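Local atomic coordinates of molybdopterin biosynthesis protein MoaB (PDB entry 3IWT), a protein that probably binds molybdopterin or a precursor of it and takes part in the biosynthesis of the molybdenum cofactor. Residues 18-23 with 44-49; 109-114 with 137-142; 116-121 with 133-138. One frame throughout, in Å; residues are numbered along the deposited sequence. Where two conformers were deposited one is given.

In the fold
All three contacts are buried, but they differ in depth and chemistry. Contact 1 is apolar helix-on-sheet packing near the middle of the subunit, free of cross-segment hydrogen bonds and of other chains. Contacts 2 and 3 lie on the opposite side of the chain's centre, where neighbouring subunits of the hexameric assembly come in. Contact 1 and contact 2 reach the same mixed sheet, one through strand 17-23, the other at strands 109-110 and 138-142. Contacts 2 and 3 share A137 and S138 and both use helix 112-123: contact 2 combines strand pairing, ordered water and apolar packing, whereas contact 3 ties the helix to the returning loop by an arginine and a phenylalanine.

Contact 1: residues 18-23 with 44-49; sequences FYVITI and IIKQLL
L49 lies over the ring of F18, and this is the closest meeting of strand 18-23 with helix 44-49. Methyl CD2 of L49 is 3.5 Å from the centroid of the F18 ring and only 15° off the ring normal, a CH-pi contact made squarely over the face. The second methyl reaches the inner end of the aromatic group, with L49 CD1 3.5 Å from F18 CG, so the two methyls cover the ring from its root to its centre. Both side chains start alike, each CG anti to its own carbonyl carbon and beside the backbone N (chi1 -73° for F18, -76° for L49), and the two then cross obliquely.

Two residues along the strand, V20 also directs its CB at the helix. Its CG2 branch, which lies anti to the carbonyl carbon, does the touching. It meets the CG2 methyl of I45 at 3.9 Å, branch tip against branch tip, and is 4.4 Å from L49 CD1. V20 CG2 is also 4.3 Å from K46 CG, so the aliphatic root of the lysine borders the apolar patch while its extended chain runs on toward the sheet, where the ammonium makes a cation-pi contact with Y59. The two segment axes run nearly antiparallel, 9.7 Å apart, and the segments meet through side chains alone.

This is the packing inside a beta-alpha-beta crossover: strand 17-23 leads through helices 25-32 and 40-51 to the parallel neighbour 55-62, and helix 40-51 covers the sheet between. I45 also touches V157 and L161 of helix 154-176, and L49 rests on I56 of strand 55-62. Y19 and I21 project away from helix 44-49 and pack on helix 66-77.

Contact 2: residues 109-114 with 137-142; sequences REIEGF and ASAGII
Two backbone bonds of ordinary length join the segments at the short strand 109-110. I141 N donates to R109 O at 3.0 Å, nearly along the C=O axis, whereas I111 N reaches A139 O at 2.9 Å from above the carbonyl plane. R109 and I141 form an antiparallel hydrogen-bonded pair whose second bond, R109 N to I141 O, is weak. E110 and G140 follow as a non-hydrogen-bonded pair, their CA atoms 4.2 Å apart, a close approach at a residue that has no side chain.

Beyond the backbone, the apolar packing centres on A139 and I141. F114, its CG anti to the backbone N, brings its ring root against A139: F114 CG and A139 CB are 3.6 Å apart. I111 crosses I141 at about a right angle, with I111 CD1 3.9 Å from I141 CG1. On the same face of the sheet, R109 runs beside I141, bends at chi3 and sends NH1 to S94 O of the second subunit.

Two ordered waters link E110 to the backbone and to S138. Water 1 accepts from A139 N and lies within hydrogen-bonding distance of E110 OE2 and I111 O; water 2 joins E110 OE2, 2.7 Å away, to S138 OG, whose own proton goes to K136 O. An inverse gamma turn centred on I111 swings the chain from strand into helix, and F114 N donates to I111 O, at the start of helix 112-123.

Strand 138-142 thus lies between 109-110 and its antiparallel partner 145-150, from which Y148 meets the F114 ring edge-to-face. Helix 154-176 covers the apolar face, with L172 on I111, L164 on F114 and V176 on I141.

Contact 3: residues 116-121 with 133-138; sequences DVFRLV and YLTKAS
Helix 116-121 runs past an irregular chain, residues 133-138, with F118 opposite A137 and R119 opposite Y133 at CA distances of 7.4 and 6.6 Å. The loop contains an ST turn: T135 OG1, anti to its backbone N, accepts from A137 N at 3.2 Å. T135 and A137 both direct their CB at the helix, with T135 CG2 in the crowded position between backbone N and carbonyl carbon.

F118 receives both methyl groups. Its CD2 lies 3.7 Å from A137 CB, while T135 CG2 comes to the ring edge, 4.0 Å from F118 CE2. The same T135 methyl also touches R119, with R119 CG 3.8 Å away, and so meets both helix side chains. P151 and helix 154-176 also pack on F118, and a glycerol, probably from the crystallisation liquor, lies nearby.

The arrangement fastens the loop leading into strand 138-142 to helix 112-123, at a subunit interface. NE of R119 forms a salt bridge with D116 of the fourth subunit, and the hydroxyl of Y133 is hydrogen-bonded to L164 O of that same chain. With the arginine chain bent at chi3, D116 N of its own helix lies over one face of the guanidinium, offset toward the rim. At the group's edge, R119 NH1 donates to T135 O at 3.1 Å, in the carbonyl plane and on a lone pair, with an N-H...O angle of 143°.

Contact 1: residues 18-23 with 44-49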
loop_
_atom_site.group_PDB
_atom_site.type_symbol
_atom_site.label_atom_id
_atom_site.label_comp_id
_atom_site.label_asym_id
_atom_site.label_seq_id
_atom_site.Cartn_x
_atom_site.Cartn_y
_atom_site.Cartn_z
ATOM N N PHE A 18 -24.116 15.370 -15.249
ATOM C CA PHE A 18 -23.907 14.754 -13.933
ATOM C C PHE A 18 -24.789 13.525 -13.793
ATOM O O PHE A 18 -25.923 13.511 -14.283
ATOM C CB PHE A 18 -24.253 15.742 -12.816
ATOM C CG PHE A 18 -23.246 16.840 -12.635
ATOM C CD1 PHE A 18 -23.169 17.864 -13.545
ATOM C CD2 PHE A 18 -22.350 16.820 -11.557
ATOM C CE1 PHE A 18 -22.261 18.893 -13.398
ATOM C CE2 PHE A 18 -21.423 17.858 -11.390
ATOM C CZ PHE A 18 -21.367 18.879 -12.335
ATOM N N TYR A 19 -24.260 12.501 -13.118
ATOM C CA TYR A 19 -25.028 11.338 -12.711
ATOM C C TYR A 19 -25.029 11.293 -11.180
ATOM O O TYR A 19 -23.968 11.398 -10.545
ATOM C CB TYR A 19 -24.380 10.072 -13.266
ATOM C CG TYR A 19 -25.238 8.841 -13.226
ATOM C CD1 TYR A 19 -25.713 8.277 -14.406
ATOM C CD2 TYR A 19 -25.549 8.223 -12.027
ATOM C CE1 TYR A 19 -26.461 7.112 -14.396
ATOM C CE2 TYR A 19 -26.329 7.091 -11.995
ATOM C CZ TYR A 19 -26.776 6.533 -13.188
ATOM O OH TYR A 19 -27.509 5.381 -13.166
ATOM N N VAL A 20 -26.210 11.113 -10.592
ATOM C CA VAL A 20 -26.360 11.229 -9.138
ATOM C C VAL A 20 -26.680 9.854 -8.548
ATOM O O VAL A 20 -27.594 9.182 -9.017
ATOM C CB VAL A 20 -27.458 12.239 -8.736
ATOM C CG1 VAL A 20 -27.586 12.357 -7.205
ATOM C CG2 VAL A 20 -27.166 13.617 -9.336
ATOM N N ILE A 21 -25.956 9.464 -7.507
ATOM C CA ILE A 21 -26.177 8.155 -6.881
ATOM C C ILE A 21 -26.469 8.318 -5.396
ATOM O O ILE A 21 -25.667 8.894 -4.643
ATOM C CB ILE A 21 -24.978 7.205 -7.079
ATOM C CG1 ILE A 21 -24.636 7.030 -8.561
ATOM C CG2 ILE A 21 -25.232 5.820 -6.399
ATOM C CD1 ILE A 21 -23.343 6.214 -8.793
ATOM N N THR A 22 -27.609 7.816 -4.951
ATOM C CA THR A 22 -27.939 7.896 -3.525
ATOM C C THR A 22 -27.674 6.537 -2.908
ATOM O O THR A 22 -28.156 5.538 -3.408
ATOM C CB THR A 22 -29.395 8.365 -3.308
ATOM O OG1 THR A 22 -29.497 9.711 -3.764
ATOM C CG2 THR A 22 -29.798 8.278 -1.820
ATOM N N ILE A 23 -26.877 6.521 -1.832
ATOM C CA ILE A 23 -26.526 5.283 -1.131
ATOM C C ILE A 23 -27.211 5.309 0.240
ATOM O O ILE A 23 -26.770 6.000 1.171
ATOM C CB ILE A 23 -24.996 5.120 -1.005
ATOM C CG1 ILE A 23 -24.344 5.234 -2.384
ATOM C CG2 ILE A 23 -24.658 3.811 -0.358
ATOM C CD1 ILE A 23 -22.819 5.274 -2.382
ATOM N N ILE A 44 -31.369 17.900 -3.371
ATOM C CA ILE A 44 -30.524 19.096 -3.247
ATOM C C ILE A 44 -29.435 19.140 -4.325
ATOM O O ILE A 44 -29.200 20.184 -4.924
ATOM C CB ILE A 44 -29.872 19.196 -1.816
ATOM C CG1 ILE A 44 -30.886 19.700 -0.798
ATOM C CG2 ILE A 44 -28.658 20.141 -1.802
ATOM C CD1 ILE A 44 -30.437 19.543 0.662
ATOM N N ILE A 45 -28.783 18.001 -4.570
ATOM C CA ILE A 45 -27.725 17.911 -5.568
ATOM C C ILE A 45 -28.295 18.232 -6.952
ATOM O O ILE A 45 -27.753 19.068 -7.663
ATOM C CB ILE A 45 -27.066 16.516 -5.562
ATOM C CG1 ILE A 45 -26.314 16.293 -4.239
ATOM C CG2 ILE A 45 -26.137 16.331 -6.780
ATOM C CD1 ILE A 45 -25.794 14.849 -4.048
ATOM N N LYS A 46 -29.412 17.610 -7.303
ATOM C CA LYS A 46 -30.052 17.855 -8.598
ATOM C C LYS A 46 -30.442 19.317 -8.793
ATOM O O LYS A 46 -30.105 19.923 -9.817
ATOM C CB LYS A 46 -31.280 16.963 -8.745
ATOM C CG LYS A 46 -30.967 15.479 -8.845
ATOM C CD LYS A 46 -32.213 14.650 -8.586
ATOM C CE LYS A 46 -31.915 13.168 -8.765
ATOM N NZ LYS A 46 -33.135 12.333 -8.571
ATOM N N GLN A 47 -31.130 19.860 -7.785
ATOM C CA GLN A 47 -31.647 21.239 -7.766
ATOM C C GLN A 47 -30.494 22.242 -7.984
ATOM O O GLN A 47 -30.580 23.125 -8.848
ATOM C CB GLN A 47 -32.270 21.491 -6.380
ATOM C CG GLN A 47 -33.696 22.011 -6.317
ATOM C CD GLN A 47 -33.962 22.727 -4.993
ATOM O OE1 GLN A 47 -33.804 22.141 -3.916
ATOM N NE2 GLN A 47 -34.317 24.004 -5.065
ATOM N N LEU A 48 -29.420 22.089 -7.187
ATOM C CA LEU A 48 -28.281 23.013 -7.238
ATOM C C LEU A 48 -27.512 22.876 -8.534
ATOM O O LEU A 48 -27.077 23.872 -9.109
ATOM C CB LEU A 48 -27.314 22.824 -6.047
ATOM C CG LEU A 48 -27.724 23.404 -4.684
ATOM C CD1 LEU A 48 -26.745 22.970 -3.590
ATOM C CD2 LEU A 48 -27.851 24.918 -4.756
ATOM N N LEU A 49 -27.301 21.628 -8.977
ATOM C CA LEU A 49 -26.604 21.374 -10.236
ATOM C C LEU A 49 -27.346 21.979 -11.417
ATOM O O LEU A 49 -26.739 22.662 -12.257
ATOM C CB LEU A 49 -26.417 19.882 -10.523
ATOM C CG LEU A 49 -25.326 19.164 -9.730
ATOM C CD1 LEU A 49 -25.451 17.661 -10.019
ATOM C CD2 LEU A 49 -23.898 19.696 -10.031
#

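Contact 2: residues 109-114 with 137-142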
loop_
_atom_site.group_PDB
_atom_site.type_symbol
_atom_site.label_atom_id
_atom_site.label_comp_id
_atom_site.label_asym_id
_atom_site.label_seq_id
_atom_site.Cartn_x
_atom_site.Cartn_y
_atom_site.Cartn_z
ATOM N N ARG A 109 -6.643 8.323 -10.340
ATOM C CA ARG A 109 -5.934 9.245 -9.441
ATOM C C ARG A 109 -6.940 9.724 -8.389
ATOM O O ARG A 109 -8.040 10.142 -8.761
ATOM C CB ARG A 109 -5.436 10.475 -10.222
ATOM C CG ARG A 109 -4.601 10.131 -11.447
ATOM C CD ARG A 109 -3.922 11.364 -12.048
ATOM N NE ARG A 109 -4.800 12.069 -12.976
ATOM C CZ ARG A 109 -4.466 13.181 -13.629
ATOM N NH1 ARG A 109 -3.278 13.759 -13.433
ATOM N NH2 ARG A 109 -5.332 13.717 -14.470
ATOM N N GLU A 110 -6.585 9.658 -7.100
ATOM C CA GLU A 110 -7.403 10.292 -6.066
ATOM C C GLU A 110 -7.122 11.791 -6.133
ATOM O O GLU A 110 -5.972 12.225 -6.268
ATOM C CB GLU A 110 -7.152 9.792 -4.610
ATOM C CG GLU A 110 -8.216 10.345 -3.562
ATOM C CD GLU A 110 -7.831 10.240 -2.055
ATOM O OE1 GLU A 110 -6.801 9.652 -1.766
ATOM O OE2 GLU A 110 -8.563 10.794 -1.159
ATOM N N ILE A 111 -8.173 12.589 -6.000
ATOM C CA ILE A 111 -7.975 14.034 -5.834
ATOM C C ILE A 111 -7.782 14.184 -4.311
ATOM O O ILE A 111 -8.736 14.409 -3.556
ATOM C CB ILE A 111 -9.146 14.890 -6.402
ATOM C CG1 ILE A 111 -9.271 14.617 -7.915
ATOM C CG2 ILE A 111 -8.896 16.392 -6.171
ATOM C CD1 ILE A 111 -10.596 15.020 -8.539
ATOM N N GLU A 112 -6.523 14.066 -3.898
ATOM C CA GLU A 112 -6.166 13.789 -2.524
ATOM C C GLU A 112 -6.682 14.886 -1.592
ATOM O O GLU A 112 -7.235 14.596 -0.508
ATOM C CB GLU A 112 -4.634 13.654 -2.396
ATOM C CG GLU A 112 -4.027 12.543 -3.299
ATOM C CD GLU A 112 -2.503 12.468 -3.241
ATOM O OE1 GLU A 112 -1.858 13.277 -2.540
ATOM O OE2 GLU A 112 -1.936 11.574 -3.897
ATOM N N GLY A 113 -6.527 16.135 -2.033
ATOM C CA GLY A 113 -6.889 17.302 -1.238
ATOM C C GLY A 113 -8.376 17.538 -1.041
ATOM O O GLY A 113 -8.763 18.318 -0.170
ATOM N N PHE A 114 -9.239 16.896 -1.825
ATOM C CA PHE A 114 -10.661 17.088 -1.611
ATOM C C PHE A 114 -11.067 16.682 -0.186
ATOM O O PHE A 114 -11.875 17.359 0.423
ATOM C CB PHE A 114 -11.546 16.337 -2.629
ATOM C CG PHE A 114 -13.019 16.580 -2.412
ATOM C CD1 PHE A 114 -13.658 17.687 -2.973
ATOM C CD2 PHE A 114 -13.758 15.712 -1.618
ATOM C CE1 PHE A 114 -14.991 17.911 -2.735
ATOM C CE2 PHE A 114 -15.088 15.940 -1.379
ATOM C CZ PHE A 114 -15.707 17.031 -1.930
ATOM N N ALA A 137 -15.479 11.781 3.059
ATOM C CA ALA A 137 -15.855 12.322 1.764
ATOM C C ALA A 137 -14.589 12.507 0.917
ATOM O O ALA A 137 -13.569 12.975 1.410
ATOM C CB ALA A 137 -16.635 13.641 1.918
ATOM N N SER A 138 -14.660 12.058 -0.344
ATOM C CA SER A 138 -13.493 11.906 -1.216
ATOM C C SER A 138 -13.862 12.234 -2.653
ATOM O O SER A 138 -15.046 12.277 -2.998
ATOM C CB SER A 138 -12.971 10.468 -1.144
ATOM O OG SER A 138 -12.517 10.132 0.153
ATOM N N ALA A 139 -12.848 12.497 -3.474
ATOM C CA ALA A 139 -13.015 12.760 -4.914
ATOM C C ALA A 139 -11.862 12.081 -5.682
ATOM O O ALA A 139 -10.783 11.814 -5.120
ATOM C CB ALA A 139 -13.075 14.302 -5.215
ATOM N N GLY A 140 -12.126 11.770 -6.952
ATOM C CA GLY A 140 -11.161 11.131 -7.803
ATOM C C GLY A 140 -11.516 11.245 -9.270
ATOM O O GLY A 140 -12.525 11.865 -9.646
ATOM N N ILE A 141 -10.663 10.643 -10.089
ATOM C CA ILE A 141 -10.750 10.723 -11.537
ATOM C C ILE A 141 -10.719 9.273 -12.042
ATOM O O ILE A 141 -9.872 8.481 -11.598
ATOM C CB ILE A 141 -9.522 11.506 -12.126
ATOM C CG1 ILE A 141 -9.474 12.960 -11.614
ATOM C CG2 ILE A 141 -9.531 11.475 -13.655
ATOM C CD1 ILE A 141 -8.049 13.526 -11.479
ATOM N N ILE A 142 -11.685 8.916 -12.889
ATOM C CA ILE A 142 -11.668 7.623 -13.598
ATOM C C ILE A 142 -11.898 7.898 -15.068
ATOM O O ILE A 142 -12.918 8.429 -15.429
ATOM C CB ILE A 142 -12.765 6.652 -13.102
ATOM C CG1 ILE A 142 -12.616 6.415 -11.608
ATOM C CG2 ILE A 142 -12.685 5.299 -13.893
ATOM C CD1 ILE A 142 -13.730 5.641 -10.955
HETATM O O HOH W 1 -10.254 13.015 -1.896
HETATM O O HOH W 2 -10.032 10.349 1.059
#

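Contact 3: residues 116-121 with 133-138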
loop_
_atom_site.group_PDB
_atom_site.type_symbol
_atom_site.label_atom_id
_atom_site.label_comp_id
_atom_site.label_asym_id
_atom_site.label_seq_id
_atom_site.Cartn_x
_atom_site.Cartn_y
_atom_site.Cartn_z
ATOM N N ASP A 116 -9.375 16.562 2.830
ATOM C CA ASP A 116 -9.029 17.523 3.889
ATOM C C ASP A 116 -9.633 18.918 3.724
ATOM O O ASP A 116 -10.017 19.568 4.711
ATOM C CB ASP A 116 -7.496 17.565 4.143
ATOM C CG ASP A 116 -6.695 17.773 2.888
ATOM O OD1 ASP A 116 -6.442 16.755 2.209
ATOM O OD2 ASP A 116 -6.326 18.938 2.577
ATOM N N VAL A 117 -9.735 19.398 2.482
ATOM C CA VAL A 117 -10.372 20.689 2.245
ATOM C C VAL A 117 -11.882 20.640 2.567
ATOM O O VAL A 117 -12.428 21.596 3.118
ATOM C CB VAL A 117 -10.096 21.229 0.840
ATOM C CG1 VAL A 117 -10.836 22.578 0.636
ATOM C CG2 VAL A 117 -8.591 21.394 0.629
ATOM N N PHE A 118 -12.534 19.516 2.284
ATOM C CA PHE A 118 -13.923 19.357 2.691
ATOM C C PHE A 118 -14.054 19.351 4.215
ATOM O O PHE A 118 -14.975 19.948 4.774
ATOM C CB PHE A 118 -14.581 18.106 2.106
ATOM C CG PHE A 118 -16.030 17.953 2.538
ATOM C CD1 PHE A 118 -17.001 18.837 2.074
ATOM C CD2 PHE A 118 -16.402 16.978 3.471
ATOM C CE1 PHE A 118 -18.324 18.719 2.493
ATOM C CE2 PHE A 118 -17.731 16.857 3.891
ATOM C CZ PHE A 118 -18.679 17.735 3.411
ATOM N N ARG A 119 -13.122 18.688 4.888
ATOM C CA ARG A 119 -13.130 18.684 6.351
ATOM C C ARG A 119 -12.841 20.091 6.910
ATOM O O ARG A 119 -13.409 20.475 7.937
ATOM C CB ARG A 119 -12.173 17.635 6.899
ATOM C CG ARG A 119 -12.694 16.238 6.691
ATOM C CD ARG A 119 -11.824 15.168 7.335
ATOM N NE ARG A 119 -10.540 14.923 6.694
ATOM C CZ ARG A 119 -10.265 13.900 5.894
ATOM N NH1 ARG A 119 -11.209 13.056 5.517
ATOM N NH2 ARG A 119 -9.027 13.725 5.448
ATOM N N LEU A 120 -12.031 20.875 6.197
ATOM C CA LEU A 120 -11.729 22.260 6.604
ATOM C C LEU A 120 -13.000 23.148 6.595
ATOM O O LEU A 120 -13.318 23.813 7.582
ATOM C CB LEU A 120 -10.612 22.836 5.695
ATOM C CG LEU A 120 -10.123 24.292 5.807
ATOM C CD1 LEU A 120 -8.909 24.417 4.895
ATOM C CD2 LEU A 120 -11.164 25.321 5.384
ATOM N N VAL A 121 -13.717 23.158 5.478
ATOM C CA VAL A 121 -14.947 23.937 5.373
ATOM C C VAL A 121 -16.051 23.397 6.305
ATOM O O VAL A 121 -16.835 24.176 6.855
ATOM C CB VAL A 121 -15.422 24.073 3.909
ATOM C CG1 VAL A 121 -14.310 24.698 3.033
ATOM C CG2 VAL A 121 -15.844 22.755 3.368
ATOM N N TYR A 133 -13.910 15.556 11.619
ATOM C CA TYR A 133 -12.975 14.429 11.451
ATOM C C TYR A 133 -13.664 13.091 11.316
ATOM O O TYR A 133 -12.996 12.069 11.081
ATOM C CB TYR A 133 -11.846 14.416 12.467
ATOM C CG TYR A 133 -12.152 14.024 13.897
ATOM C CD1 TYR A 133 -12.194 12.683 14.276
ATOM C CD2 TYR A 133 -12.339 14.978 14.868
ATOM C CE1 TYR A 133 -12.428 12.300 15.593
ATOM C CE2 TYR A 133 -12.567 14.623 16.206
ATOM C CZ TYR A 133 -12.613 13.269 16.569
ATOM O OH TYR A 133 -12.811 12.893 17.897
ATOM N N LEU A 134 -14.993 13.085 11.402
ATOM C CA LEU A 134 -15.764 11.853 11.256
ATOM C C LEU A 134 -16.352 11.602 9.842
ATOM O O LEU A 134 -17.205 10.715 9.671
ATOM C CB LEU A 134 -16.841 11.842 12.341
ATOM C CG LEU A 134 -16.265 11.779 13.771
ATOM C CD1 LEU A 134 -17.397 11.601 14.770
ATOM C CD2 LEU A 134 -15.226 10.673 13.916
ATOM N N THR A 135 -15.867 12.346 8.843
ATOM C CA THR A 135 -16.201 12.051 7.424
ATOM C C THR A 135 -14.959 11.686 6.610
ATOM O O THR A 135 -13.858 12.157 6.899
ATOM C CB THR A 135 -16.946 13.208 6.760
ATOM O OG1 THR A 135 -17.377 12.836 5.436
ATOM C CG2 THR A 135 -16.089 14.505 6.711
ATOM N N LYS A 136 -15.173 10.840 5.603
ATOM C CA LYS A 136 -14.165 10.438 4.628
ATOM C C LYS A 136 -14.571 10.805 3.192
ATOM O O LYS A 136 -14.074 10.208 2.222
ATOM C CB LYS A 136 -13.909 8.944 4.726
ATOM C CG LYS A 136 -13.428 8.472 6.041
ATOM C CD LYS A 136 -13.187 6.950 6.028
ATOM C CE LYS A 136 -14.505 6.158 6.150
ATOM N NZ LYS A 136 -14.181 4.740 6.427
ATOM N N ALA A 137 -15.479 11.781 3.059
ATOM C CA ALA A 137 -15.855 12.322 1.764
ATOM C C ALA A 137 -14.589 12.507 0.917
ATOM O O ALA A 137 -13.569 12.975 1.410
ATOM C CB ALA A 137 -16.635 13.641 1.918
ATOM N N SER A 138 -14.660 12.058 -0.344
ATOM C CA SER A 138 -13.493 11.906 -1.216
ATOM C C SER A 138 -13.862 12.234 -2.653
ATOM O O SER A 138 -15.046 12.277 -2.998
ATOM C CB SER A 138 -12.971 10.468 -1.144
ATOM O OG SER A 138 -12.517 10.132 0.153
#